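Local coordinates for methyltransferase domain-containing protein (Serratia marcescens, PDB 7CLU) that acts as an S-adenosyl-L-methionine-dependent O-methyltransferase in the biosynthesis of prodigiosin and forms a dimer of two identical chains, at residues A24-F30 against L57-L61; W107-A113 against L293-V297; D117-R121 against L296-D300; V161-D165 against M325-G329; S204-R208 against D221-G225. One frame throughout, in Å; residues are numbered along the deposited sequence.

Contact 1: residues A24-F30 against L57-L61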
# COMPACT_ATOMS: atom_id res chain seq x y z
N ALA A 24 0.54 11.66 -7.04
CA ALA A 24 1.53 12.43 -7.78
C ALA A 24 1.55 12.07 -9.26
O ALA A 24 1.70 12.95 -10.13
CB ALA A 24 2.92 12.21 -7.18
N LEU A 25 1.39 10.78 -9.57
CA LEU A 25 1.37 10.37 -10.97
C LEU A 25 0.10 10.84 -11.66
O LEU A 25 0.16 11.33 -12.80
CB LEU A 25 1.52 8.85 -11.08
CG LEU A 25 2.87 8.25 -10.65
CD1 LEU A 25 2.79 6.72 -10.59
CD2 LEU A 25 4.00 8.69 -11.56
N ALA A 26 -1.04 10.72 -10.98
CA ALA A 26 -2.30 11.17 -11.57
C ALA A 26 -2.30 12.67 -11.79
O ALA A 26 -2.79 13.16 -12.82
CB ALA A 26 -3.47 10.75 -10.67
N LEU A 27 -1.71 13.43 -10.86
CA LEU A 27 -1.57 14.87 -11.04
C LEU A 27 -0.50 15.24 -12.06
O LEU A 27 -0.39 16.42 -12.41
CB LEU A 27 -1.26 15.54 -9.70
CG LEU A 27 -2.41 15.62 -8.68
CD1 LEU A 27 -1.91 15.91 -7.27
CD2 LEU A 27 -3.41 16.68 -9.10
N LYS A 28 0.26 14.27 -12.57
CA LYS A 28 1.41 14.53 -13.43
C LYS A 28 2.36 15.52 -12.77
O LYS A 28 2.90 16.42 -13.41
CB LYS A 28 0.97 15.01 -14.81
CG LYS A 28 0.21 13.96 -15.60
CD LYS A 28 -0.57 14.58 -16.75
CE LYS A 28 -1.18 13.51 -17.65
NZ LYS A 28 -0.29 12.31 -17.78
N LEU A 29 2.57 15.34 -11.46
CA LEU A 29 3.33 16.31 -10.69
C LEU A 29 4.78 16.36 -11.15
O LEU A 29 5.36 17.45 -11.29
CB LEU A 29 3.25 15.95 -9.20
CG LEU A 29 4.12 16.73 -8.21
CD1 LEU A 29 3.40 16.86 -6.86
CD2 LEU A 29 5.45 16.07 -8.02
N PHE A 30 5.39 15.20 -11.38
CA PHE A 30 6.78 15.19 -11.79
C PHE A 30 6.98 15.85 -13.15
O PHE A 30 8.10 16.26 -13.46
CB PHE A 30 7.31 13.76 -11.79
CG PHE A 30 7.00 13.02 -10.53
CD1 PHE A 30 7.71 13.27 -9.37
CD2 PHE A 30 5.98 12.07 -10.50
CE1 PHE A 30 7.42 12.59 -8.20
CE2 PHE A 30 5.69 11.39 -9.34
CZ PHE A 30 6.40 11.65 -8.18
N LEU A 57 2.07 17.22 -0.38
CA LEU A 57 2.44 16.11 -1.25
C LEU A 57 3.93 16.16 -1.60
O LEU A 57 4.61 15.14 -1.59
CB LEU A 57 1.58 16.15 -2.51
CG LEU A 57 1.83 15.02 -3.49
CD1 LEU A 57 1.75 13.66 -2.81
CD2 LEU A 57 0.84 15.14 -4.65
N LEU A 58 4.44 17.36 -1.87
CA LEU A 58 5.85 17.51 -2.26
C LEU A 58 6.78 17.09 -1.14
O LEU A 58 7.77 16.37 -1.37
CB LEU A 58 6.13 18.96 -2.67
CG LEU A 58 5.48 19.35 -3.99
CD1 LEU A 58 5.49 20.86 -4.09
CD2 LEU A 58 6.22 18.69 -5.14
N ILE A 59 6.52 17.58 0.08
CA ILE A 59 7.34 17.23 1.24
C ILE A 59 7.35 15.72 1.44
O ILE A 59 8.40 15.13 1.75
CB ILE A 59 6.83 17.96 2.49
CG1 ILE A 59 7.09 19.47 2.38
CG2 ILE A 59 7.45 17.39 3.76
CD1 ILE A 59 6.47 20.26 3.56
N ALA A 60 6.19 15.08 1.31
CA ALA A 60 6.13 13.63 1.42
C ALA A 60 6.97 12.97 0.34
O ALA A 60 7.73 12.04 0.63
CB ALA A 60 4.66 13.15 1.33
N LEU A 61 6.83 13.40 -0.92
CA LEU A 61 7.62 12.79 -1.99
C LEU A 61 9.10 13.02 -1.77
O LEU A 61 9.93 12.16 -2.10
CB LEU A 61 7.20 13.36 -3.35
CG LEU A 61 5.75 13.09 -3.77
CD1 LEU A 61 5.38 14.00 -4.95
CD2 LEU A 61 5.61 11.60 -4.12

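Contact 2: residues W107-A113 against L293-V297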
# COMPACT_ATOMS: atom_id res chain seq x y z
N TRP A 107 -8.92 -4.10 -2.88
CA TRP A 107 -8.20 -4.57 -1.70
C TRP A 107 -8.77 -3.99 -0.42
O TRP A 107 -8.50 -4.54 0.66
CB TRP A 107 -6.71 -4.24 -1.79
CG TRP A 107 -5.93 -5.21 -2.62
CD1 TRP A 107 -5.93 -5.32 -3.98
CD2 TRP A 107 -5.01 -6.20 -2.13
NE1 TRP A 107 -5.06 -6.31 -4.37
CE2 TRP A 107 -4.49 -6.87 -3.26
CE3 TRP A 107 -4.58 -6.59 -0.85
CZ2 TRP A 107 -3.54 -7.91 -3.15
CZ3 TRP A 107 -3.66 -7.63 -0.74
CH2 TRP A 107 -3.14 -8.26 -1.88
N GLY A 108 -9.51 -2.89 -0.49
CA GLY A 108 -10.21 -2.42 0.68
C GLY A 108 -11.11 -3.48 1.28
O GLY A 108 -11.31 -3.53 2.49
N GLU A 109 -11.60 -4.39 0.44
CA GLU A 109 -12.50 -5.46 0.86
C GLU A 109 -11.82 -6.83 0.82
O GLU A 109 -12.48 -7.85 0.59
CB GLU A 109 -13.76 -5.45 -0.01
CG GLU A 109 -14.54 -4.14 0.04
CD GLU A 109 -15.14 -3.87 1.42
OE1 GLU A 109 -15.86 -4.74 1.93
OE2 GLU A 109 -14.85 -2.80 2.01
N LEU A 110 -10.50 -6.87 1.03
CA LEU A 110 -9.79 -8.15 1.08
C LEU A 110 -10.40 -9.09 2.12
O LEU A 110 -10.50 -10.30 1.88
CB LEU A 110 -8.30 -7.92 1.38
CG LEU A 110 -7.48 -9.21 1.57
CD1 LEU A 110 -7.45 -10.03 0.28
CD2 LEU A 110 -6.07 -8.91 2.05
N LYS A 111 -10.78 -8.55 3.29
CA LYS A 111 -11.31 -9.40 4.35
C LYS A 111 -12.49 -10.21 3.84
O LYS A 111 -12.58 -11.42 4.08
CB LYS A 111 -11.72 -8.55 5.56
CG LYS A 111 -12.71 -9.23 6.52
CD LYS A 111 -13.07 -8.32 7.69
CE LYS A 111 -14.48 -8.59 8.22
NZ LYS A 111 -14.78 -7.83 9.47
N THR A 112 -13.39 -9.56 3.10
CA THR A 112 -14.58 -10.24 2.61
C THR A 112 -14.24 -11.19 1.46
O THR A 112 -14.89 -12.24 1.31
CB THR A 112 -15.62 -9.20 2.19
OG1 THR A 112 -15.96 -8.40 3.32
CG2 THR A 112 -16.90 -9.87 1.65
N ALA A 113 -13.22 -10.85 0.66
CA ALA A 113 -12.79 -11.75 -0.41
C ALA A 113 -12.23 -13.05 0.17
O ALA A 113 -12.43 -14.13 -0.41
CB ALA A 113 -11.74 -11.08 -1.30
N LEU A 293 -3.29 -12.96 -3.95
CA LEU A 293 -4.38 -12.24 -3.30
C LEU A 293 -5.00 -11.21 -4.25
O LEU A 293 -6.22 -10.98 -4.22
CB LEU A 293 -3.88 -11.56 -2.03
CG LEU A 293 -3.61 -12.44 -0.81
CD1 LEU A 293 -3.12 -11.60 0.40
CD2 LEU A 293 -4.89 -13.21 -0.42
N ASN A 294 -4.18 -10.56 -5.08
CA ASN A 294 -4.71 -9.65 -6.08
C ASN A 294 -5.62 -10.38 -7.06
O ASN A 294 -6.65 -9.84 -7.48
CB ASN A 294 -3.57 -8.94 -6.82
CG ASN A 294 -4.07 -7.81 -7.72
OD1 ASN A 294 -4.53 -6.79 -7.23
ND2 ASN A 294 -3.96 -7.99 -9.04
N MET A 295 -5.26 -11.61 -7.42
CA MET A 295 -6.14 -12.39 -8.28
C MET A 295 -7.45 -12.73 -7.57
O MET A 295 -8.52 -12.74 -8.19
CB MET A 295 -5.44 -13.68 -8.72
CG MET A 295 -4.10 -13.46 -9.34
SD MET A 295 -4.08 -12.02 -10.42
CE MET A 295 -5.03 -12.66 -11.75
N LEU A 296 -7.37 -12.99 -6.26
CA LEU A 296 -8.55 -13.32 -5.48
C LEU A 296 -9.56 -12.18 -5.49
O LEU A 296 -10.75 -12.40 -5.73
CB LEU A 296 -8.14 -13.66 -4.04
CG LEU A 296 -9.24 -13.71 -2.99
CD1 LEU A 296 -10.18 -14.88 -3.31
CD2 LEU A 296 -8.64 -13.87 -1.59
N VAL A 297 -9.09 -10.94 -5.24
CA VAL A 297 -10.03 -9.84 -5.06
C VAL A 297 -10.57 -9.33 -6.38
O VAL A 297 -11.64 -8.70 -6.40
CB VAL A 297 -9.42 -8.66 -4.29
CG1 VAL A 297 -9.00 -9.09 -2.87
CG2 VAL A 297 -8.26 -8.06 -5.05

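Contact 3: residues D117-R121 against L296-D300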
# COMPACT_ATOMS: atom_id res chain seq x y z
N ASP A 117 -14.05 -16.32 -0.59
CA ASP A 117 -13.25 -16.77 -1.73
C ASP A 117 -13.88 -16.33 -3.05
O ASP A 117 -14.15 -17.13 -3.94
CB ASP A 117 -13.03 -18.27 -1.71
CG ASP A 117 -12.11 -18.73 -2.81
OD1 ASP A 117 -11.16 -17.98 -3.15
OD2 ASP A 117 -12.34 -19.82 -3.37
N ALA A 118 -14.08 -15.01 -3.17
CA ALA A 118 -14.70 -14.45 -4.36
C ALA A 118 -14.24 -13.01 -4.55
O ALA A 118 -13.90 -12.32 -3.58
CB ALA A 118 -16.24 -14.49 -4.27
N HIS A 119 -14.25 -12.57 -5.81
CA HIS A 119 -13.92 -11.19 -6.14
C HIS A 119 -14.88 -10.23 -5.44
O HIS A 119 -15.99 -10.59 -5.03
CB HIS A 119 -13.98 -10.98 -7.65
CG HIS A 119 -15.38 -11.00 -8.21
ND1 HIS A 119 -16.19 -9.89 -8.24
CD2 HIS A 119 -16.10 -12.02 -8.74
CE1 HIS A 119 -17.36 -10.21 -8.76
NE2 HIS A 119 -17.34 -11.50 -9.07
N GLN A 120 -14.45 -8.98 -5.31
CA GLN A 120 -15.28 -7.96 -4.68
C GLN A 120 -15.75 -6.90 -5.69
O GLN A 120 -16.09 -5.79 -5.29
CB GLN A 120 -14.53 -7.30 -3.51
CG GLN A 120 -14.20 -8.29 -2.38
CD GLN A 120 -15.43 -8.94 -1.79
OE1 GLN A 120 -16.24 -8.28 -1.13
NE2 GLN A 120 -15.58 -10.26 -1.99
N ARG A 121 -15.80 -7.24 -6.98
CA ARG A 121 -16.21 -6.25 -7.97
C ARG A 121 -17.67 -5.83 -7.78
O ARG A 121 -18.01 -4.67 -8.06
CB ARG A 121 -15.97 -6.78 -9.38
CG ARG A 121 -14.50 -7.10 -9.70
CD ARG A 121 -14.30 -7.54 -11.15
NE ARG A 121 -15.30 -8.51 -11.58
CZ ARG A 121 -15.15 -9.83 -11.56
NH1 ARG A 121 -14.03 -10.38 -11.12
NH2 ARG A 121 -16.14 -10.62 -11.98
N LEU A 296 -7.37 -12.99 -6.26
CA LEU A 296 -8.55 -13.32 -5.48
C LEU A 296 -9.56 -12.18 -5.49
O LEU A 296 -10.75 -12.40 -5.73
CB LEU A 296 -8.14 -13.66 -4.04
CG LEU A 296 -9.24 -13.71 -2.99
CD1 LEU A 296 -10.18 -14.88 -3.31
CD2 LEU A 296 -8.64 -13.87 -1.59
N VAL A 297 -9.09 -10.94 -5.24
CA VAL A 297 -10.03 -9.84 -5.06
C VAL A 297 -10.57 -9.33 -6.38
O VAL A 297 -11.64 -8.70 -6.40
CB VAL A 297 -9.42 -8.66 -4.29
CG1 VAL A 297 -9.00 -9.09 -2.87
CG2 VAL A 297 -8.26 -8.06 -5.05
N SER A 298 -9.88 -9.60 -7.49
CA SER A 298 -10.15 -8.92 -8.75
C SER A 298 -10.68 -9.82 -9.86
O SER A 298 -11.35 -9.32 -10.75
CB SER A 298 -8.88 -8.23 -9.27
OG SER A 298 -7.88 -9.16 -9.67
N THR A 299 -10.36 -11.11 -9.85
CA THR A 299 -10.76 -12.01 -10.93
C THR A 299 -11.75 -13.03 -10.40
O THR A 299 -12.07 -13.06 -9.21
CB THR A 299 -9.55 -12.71 -11.55
OG1 THR A 299 -9.12 -13.77 -10.70
CG2 THR A 299 -8.39 -11.71 -11.77
N ASP A 300 -12.23 -13.90 -11.29
CA ASP A 300 -13.27 -14.81 -10.83
C ASP A 300 -12.70 -16.04 -10.12
O ASP A 300 -13.41 -16.62 -9.29
CB ASP A 300 -14.17 -15.20 -12.00
CG ASP A 300 -15.18 -14.12 -12.32
OD1 ASP A 300 -15.11 -13.05 -11.67
OD2 ASP A 300 -16.03 -14.30 -13.21
O HOH W 1 -14.54 -15.04 -7.68

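Contact 4: residues V161-D165 against M325-G329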
# COMPACT_ATOMS: atom_id res chain seq x y z
N VAL A 161 14.62 -15.45 -25.16
CA VAL A 161 15.34 -15.48 -26.44
C VAL A 161 16.76 -16.02 -26.26
O VAL A 161 17.28 -16.73 -27.13
CB VAL A 161 15.35 -14.07 -27.07
CG1 VAL A 161 16.15 -14.07 -28.36
CG2 VAL A 161 13.93 -13.61 -27.34
N ARG A 162 17.40 -15.71 -25.12
CA ARG A 162 18.81 -16.05 -24.95
C ARG A 162 19.00 -17.48 -24.43
O ARG A 162 19.88 -18.20 -24.90
CB ARG A 162 19.47 -15.04 -24.01
CG ARG A 162 20.99 -15.11 -23.88
CD ARG A 162 21.41 -15.78 -22.58
NE ARG A 162 21.01 -15.00 -21.40
CZ ARG A 162 21.19 -15.40 -20.13
NH1 ARG A 162 21.75 -16.58 -19.87
NH2 ARG A 162 20.79 -14.63 -19.12
N ASP A 163 18.18 -17.91 -23.46
CA ASP A 163 18.35 -19.19 -22.78
C ASP A 163 17.63 -20.36 -23.45
O ASP A 163 17.96 -21.52 -23.14
CB ASP A 163 17.88 -19.09 -21.33
CG ASP A 163 18.76 -18.21 -20.50
OD1 ASP A 163 19.66 -17.60 -21.09
OD2 ASP A 163 18.57 -18.12 -19.27
N TYR A 164 16.66 -20.11 -24.32
CA TYR A 164 15.96 -21.19 -25.00
C TYR A 164 16.31 -21.17 -26.48
O TYR A 164 16.35 -20.11 -27.10
CB TYR A 164 14.44 -21.08 -24.82
CG TYR A 164 13.66 -22.20 -25.47
CD1 TYR A 164 13.33 -22.15 -26.82
CD2 TYR A 164 13.26 -23.32 -24.74
CE1 TYR A 164 12.62 -23.18 -27.43
CE2 TYR A 164 12.54 -24.36 -25.34
CZ TYR A 164 12.22 -24.28 -26.68
OH TYR A 164 11.52 -25.30 -27.29
N ASP A 165 16.61 -22.36 -27.01
CA ASP A 165 17.05 -22.52 -28.42
C ASP A 165 15.85 -22.52 -29.36
O ASP A 165 15.27 -23.58 -29.57
CB ASP A 165 17.87 -23.81 -28.58
CG ASP A 165 18.65 -23.83 -29.88
OD1 ASP A 165 18.62 -22.82 -30.60
OD2 ASP A 165 19.28 -24.86 -30.15
N MET A 325 11.63 -25.51 -16.98
CA MET A 325 12.84 -24.97 -17.57
C MET A 325 13.06 -23.59 -16.98
O MET A 325 12.27 -22.67 -17.22
CB MET A 325 12.75 -24.92 -19.09
CG MET A 325 13.99 -24.38 -19.77
SD MET A 325 13.91 -24.60 -21.54
CE MET A 325 13.18 -26.24 -21.64
N LYS A 326 14.11 -23.45 -16.18
CA LYS A 326 14.48 -22.17 -15.61
C LYS A 326 15.18 -21.33 -16.67
O LYS A 326 15.96 -21.84 -17.47
CB LYS A 326 15.39 -22.36 -14.40
CG LYS A 326 14.74 -23.09 -13.25
CD LYS A 326 15.77 -23.40 -12.17
CE LYS A 326 15.24 -23.04 -10.79
NZ LYS A 326 16.34 -22.79 -9.80
N ILE A 327 14.87 -20.03 -16.68
CA ILE A 327 15.50 -19.07 -17.58
C ILE A 327 15.74 -17.79 -16.80
O ILE A 327 15.14 -17.54 -15.75
CB ILE A 327 14.65 -18.78 -18.84
CG1 ILE A 327 13.23 -18.34 -18.46
CG2 ILE A 327 14.59 -19.99 -19.77
CD1 ILE A 327 12.51 -17.64 -19.58
N ALA A 328 16.63 -16.95 -17.33
CA ALA A 328 16.81 -15.62 -16.76
C ALA A 328 15.50 -14.84 -16.84
O ALA A 328 14.67 -15.06 -17.72
CB ALA A 328 17.92 -14.86 -17.48
N GLY A 329 15.33 -13.92 -15.90
CA GLY A 329 14.12 -13.13 -15.84
C GLY A 329 13.18 -13.61 -14.76
O GLY A 329 13.46 -14.58 -14.05

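Contact 5: residues S204-R208 against D221-G225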
# COMPACT_ATOMS: atom_id res chain seq x y z
N SER A 204 -7.31 -8.57 -33.17
CA SER A 204 -6.32 -9.00 -34.15
C SER A 204 -5.93 -7.87 -35.09
O SER A 204 -4.73 -7.63 -35.32
CB SER A 204 -6.84 -10.22 -34.93
OG SER A 204 -7.78 -9.86 -35.92
N ALA A 205 -6.91 -7.13 -35.64
CA ALA A 205 -6.59 -6.05 -36.57
C ALA A 205 -5.70 -4.99 -35.92
O ALA A 205 -4.80 -4.44 -36.57
CB ALA A 205 -7.88 -5.41 -37.10
N PHE A 206 -5.92 -4.70 -34.63
CA PHE A 206 -5.11 -3.71 -33.93
C PHE A 206 -3.65 -4.16 -33.83
O PHE A 206 -2.72 -3.39 -34.12
CB PHE A 206 -5.71 -3.44 -32.54
CG PHE A 206 -4.84 -2.59 -31.65
CD1 PHE A 206 -4.77 -1.21 -31.84
CD2 PHE A 206 -4.11 -3.16 -30.62
CE1 PHE A 206 -3.97 -0.42 -31.02
CE2 PHE A 206 -3.31 -2.38 -29.79
CZ PHE A 206 -3.24 -1.01 -29.99
N LEU A 207 -3.44 -5.41 -33.42
CA LEU A 207 -2.09 -5.95 -33.35
C LEU A 207 -1.45 -6.01 -34.74
O LEU A 207 -0.26 -5.71 -34.90
CB LEU A 207 -2.12 -7.33 -32.70
CG LEU A 207 -0.76 -8.03 -32.57
CD1 LEU A 207 -0.03 -7.54 -31.33
CD2 LEU A 207 -0.90 -9.55 -32.57
N ARG A 208 -2.23 -6.37 -35.75
CA ARG A 208 -1.73 -6.36 -37.12
C ARG A 208 -1.24 -4.97 -37.49
O ARG A 208 -0.17 -4.81 -38.10
CB ARG A 208 -2.81 -6.83 -38.09
CG ARG A 208 -2.28 -7.61 -39.28
CD ARG A 208 -3.42 -8.15 -40.15
NE ARG A 208 -3.75 -9.54 -39.84
CZ ARG A 208 -4.86 -9.94 -39.21
NH1 ARG A 208 -5.76 -9.05 -38.81
NH2 ARG A 208 -5.07 -11.23 -38.98
N ASP A 221 2.88 -13.41 -38.57
CA ASP A 221 1.46 -13.49 -38.92
C ASP A 221 0.59 -13.34 -37.68
O ASP A 221 0.96 -13.73 -36.57
CB ASP A 221 1.14 -14.81 -39.60
CG ASP A 221 1.80 -14.95 -40.96
OD1 ASP A 221 1.85 -13.96 -41.71
OD2 ASP A 221 2.27 -16.07 -41.27
N VAL A 222 -0.59 -12.76 -37.88
CA VAL A 222 -1.63 -12.72 -36.86
C VAL A 222 -2.74 -13.64 -37.32
O VAL A 222 -3.32 -13.44 -38.40
CB VAL A 222 -2.15 -11.30 -36.63
CG1 VAL A 222 -3.08 -11.27 -35.42
CG2 VAL A 222 -0.98 -10.35 -36.42
N VAL A 223 -3.01 -14.67 -36.54
CA VAL A 223 -4.14 -15.55 -36.79
C VAL A 223 -5.17 -15.35 -35.69
O VAL A 223 -4.87 -14.90 -34.58
CB VAL A 223 -3.73 -17.02 -36.89
CG1 VAL A 223 -2.73 -17.21 -38.04
CG2 VAL A 223 -3.19 -17.50 -35.56
N GLU A 224 -6.41 -15.71 -36.00
CA GLU A 224 -7.49 -15.47 -35.06
C GLU A 224 -7.91 -16.78 -34.42
O GLU A 224 -7.84 -17.85 -35.02
CB GLU A 224 -8.65 -14.78 -35.78
CG GLU A 224 -8.22 -13.43 -36.34
CD GLU A 224 -9.28 -12.76 -37.18
OE1 GLU A 224 -8.92 -12.18 -38.23
OE2 GLU A 224 -10.46 -12.81 -36.79
N GLY A 225 -8.31 -16.68 -33.16
CA GLY A 225 -8.64 -17.86 -32.39
C GLY A 225 -9.05 -17.49 -30.98
O GLY A 225 -9.10 -16.31 -30.62
O HOH W 2 -1.15 -11.26 -40.22

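Contact 1: residues A24-F30 against L57-L61
A24 and L57 have the nearest CA atoms across the contact, 7.6 Å apart, where the end of helix 15-26 and the turn after it lie against helix 51-63. That turn is a Schellman motif: K28 takes a positive phi (53°), and L29 N reaches back to A24 O while K28 N reaches back to L25 O. The reversal presents L29 to the opposite helix together with A24 and L27. With CG swung anti to its N (chi1 173°), L29 splits its methyl groups between different partners. Its CD1 lies 3.8 Å from L57 CD2 and equally near L58 CD2, whereas its CD2 meets L61 CD1 tip to tip at 3.7 Å. L57 CD2 also touches L27 CD1 at 3.9 Å, and L61 CD1 packs on A24 CB at 3.8 Å and reaches F30 CE1 at 4.1 Å. Within its own segment, L29 CD2 rests over one face of the F30 ring, toward the rim, which ties the aromatic group into the same cluster. No hydrogen bond crosses between the segments; buried apolar packing carries the contact. It lies within the dimerisation domain, whose family is related to helix-turn-helix proteins. Around it, helix 40-47 supplies L47 against L29 and I43 against L58, helix 81-84 places L84 on F30, and Y74 of strand 73-75 covers L58; L27 also packs on R115 of the second subunit.

Contact 2: residues W107-A113 against L293-V297
V297 CG1 fills the apolar centre, touching L110 CD1 at 3.6 Å and A113 CB at 3.7 Å. The small A113 lets the backbones draw together: its CA is 5.7 Å from V297 CA, and L296 CG settles beside its CB. On the other flank L110 CD1 continues to L293 CD2, their side chains crossing at about a right angle. Further out lies the W107 indole, which spans much of the turn formed by L293, N294 and V297. Its CH2 presses on L293 CB at 3.4 Å, while V297 CG2 makes an off-centre CH-pi contact 4.0 Å from the centroid of the five-membered ring. At the polar edge, W107 NE1 donates to N294 OD1 over 2.9 Å, nearly straight at 170°, and the bond uses a lone pair in the carbonyl plane as well as lying in the indole plane. Ring and amide are nearly coplanar, 18° apart, and the bond probably restrains the turn of the amide. N294 CG stands anti to N (chi1 -171°), carrying the amide out beside the indole. Helix 93-107 backs the contact through L103 on N294 and L106 on V297, and helix 15-26 of the second subunit closes over it as part of the dimer interface: its F16 stacks on W107, its F15 meets the indole edge-to-face, and its A23 packs on L110.

Contact 3: residues D117-R121 against L296-D300
R121 and D300 form the charged part of the contact, a salt bridge in which two guanidinium nitrogens converge on one oxygen. R121 NH2 approaches D300 OD1 at 2.7 Å through the syn lone pair, and R121 NH1 meets the same D300 OD1 at 2.9 Å nearly end-on to the C-O bond. Both bonds lie in the guanidinium plane. The bend at chi3 (-45°) turns the arginine so that NH1 also donates to S298 O, at 2.9 Å and from above that carbonyl's plane. R129 O gives NH2 a second acceptor, while W131 N binds the other carboxylate oxygen, D300 OD2.

Backbone hydrogen bonding adds a second tie: Q120 N donates to V297 O at 3.0 Å. Close by, H119 CA lies 3.4 Å from L296 O and makes a similar CA-H...O contact with V297 O, where the two segments come closest, H119 CA lying 4.3 Å from V297 CA. A water lies between H119 N and D300 O, its approach to the latter unusually short.

The imidazole meets the arginine as well. H119 ND1 lies 3.5 Å above the centre of the guanidinium plane of R121, and the same ND1 accepts the backbone N-H of R121 within the ring plane, a bond that probably helps set the turn of the imidazole.

V297 O and S298 O, at the C-terminal end of helix 286-298 where no further helical turn supplies donors, are thus taken by Q120 N and R121 NH1; the side chain of T299, just beyond, is about 8 Å from that of H247, the predicted proton acceptor.

Contact 4: residues V161-D165 against M325-G329
M325 and Y164 make a Met-aromatic contact where the end of helix 154-163 meets strand 322-326, an outermost strand of the Rossmann-like methyltransferase sheet. The sulfur comes in at the ring edge: M325 SD is 3.5 Å from Y164 CD2 and lies in the ring plane, 85° off the normal, with the two side chains crossing at about a right angle. D163, at the end of the helix, provides the polar tie to the loop that follows the strand. Its OD2 accepts the backbone N-H of A328 at 3.0 Å, the donor standing above the carboxylate plane, and its CB packs on I327 CG2 at 3.8 Å.

The next shell holds these groups in position. R162 NH1 forms a salt bridge with D163 OD1 at 2.6 Å, and the carboxylate carbon lies over the rim of one guanidinium face. D163 thus uses one oxygen for the neighbouring arginine and the other for the loop. Y164 is anchored at its far end, where the hydroxyl bonds to H169 and R270, and F166 meets its ring edge-to-face. M325 is held through backbone bonds to L333 of strand 332-337. I327 packs on F156 and F160, its side chain about 5 Å from that of R331, which binds S-adenosyl-L-homocysteine. At the outer edge R162 bends at chi2 (-103°) and again at chi3, laying its NH2 3.3 Å from A328 CB.

Contact 5: residues S204-R208 against D221-G225
R208 NH2 donates to V222 O at 2.9 Å, a bent bond (136° at the hydrogen) that reaches the carbonyl from above its plane rather than along a lone pair. A water joins the same residues a second time, accepting from R208 NE at 3.1 Å and from V222 N at 2.8 Å, so both backbone polar atoms of V222 are tied to one arginine. The bend at chi3 (-97°) folds the guanidinium over the valine, and V222 CB lies against one of its faces. E224 OE1 is 4.0 Å from R208 NH2, too far for a salt bridge, though opposite charges this close probably attract. Beneath the polar layer, V222 spreads its methyl groups on the helix: CG1 touches S204 CB and CG2 touches L207 CD2, each at 3.9 Å. E224 CG adds to the packing on S204 CB. Helix 201-214 and strand 221-224 run antiparallel here, their axes 8.7 Å apart, as expected of the beta-alpha-beta crossover that begins with strand 194-199. That strand pairs with 221-224, an outermost strand of the sheet, and its E199, a binder of S-adenosyl-L-homocysteine, packs on both S204 and L207, while L211 of the helix extends the cover over V222.

In the fold
Contact 1 closes first along the chain, within the N-terminal dimerisation domain, about 27 Å between centres from contact 2. Contacts 2 and 3 lie side by side, their centres about 6 Å apart, sharing L296 and V297 of helix 286-298. Contacts 4 and 5 lie at the sheet of the Rossmann-like fold, reaching its outermost strands, 322-326 and 221-224, with centres about 26 Å apart. Contact 5 is nested within the loops closed by contacts 2, 3 and 4, whereas contact 4 alternates with 2 and 3. Contacts 1 to 3 touch the second subunit, while contacts 4 and 5 have no other chain against their segments and lie near residues that bind S-adenosyl-L-homocysteine. Side chains of contacts 2 and 3 come within about 8 Å of that of H247.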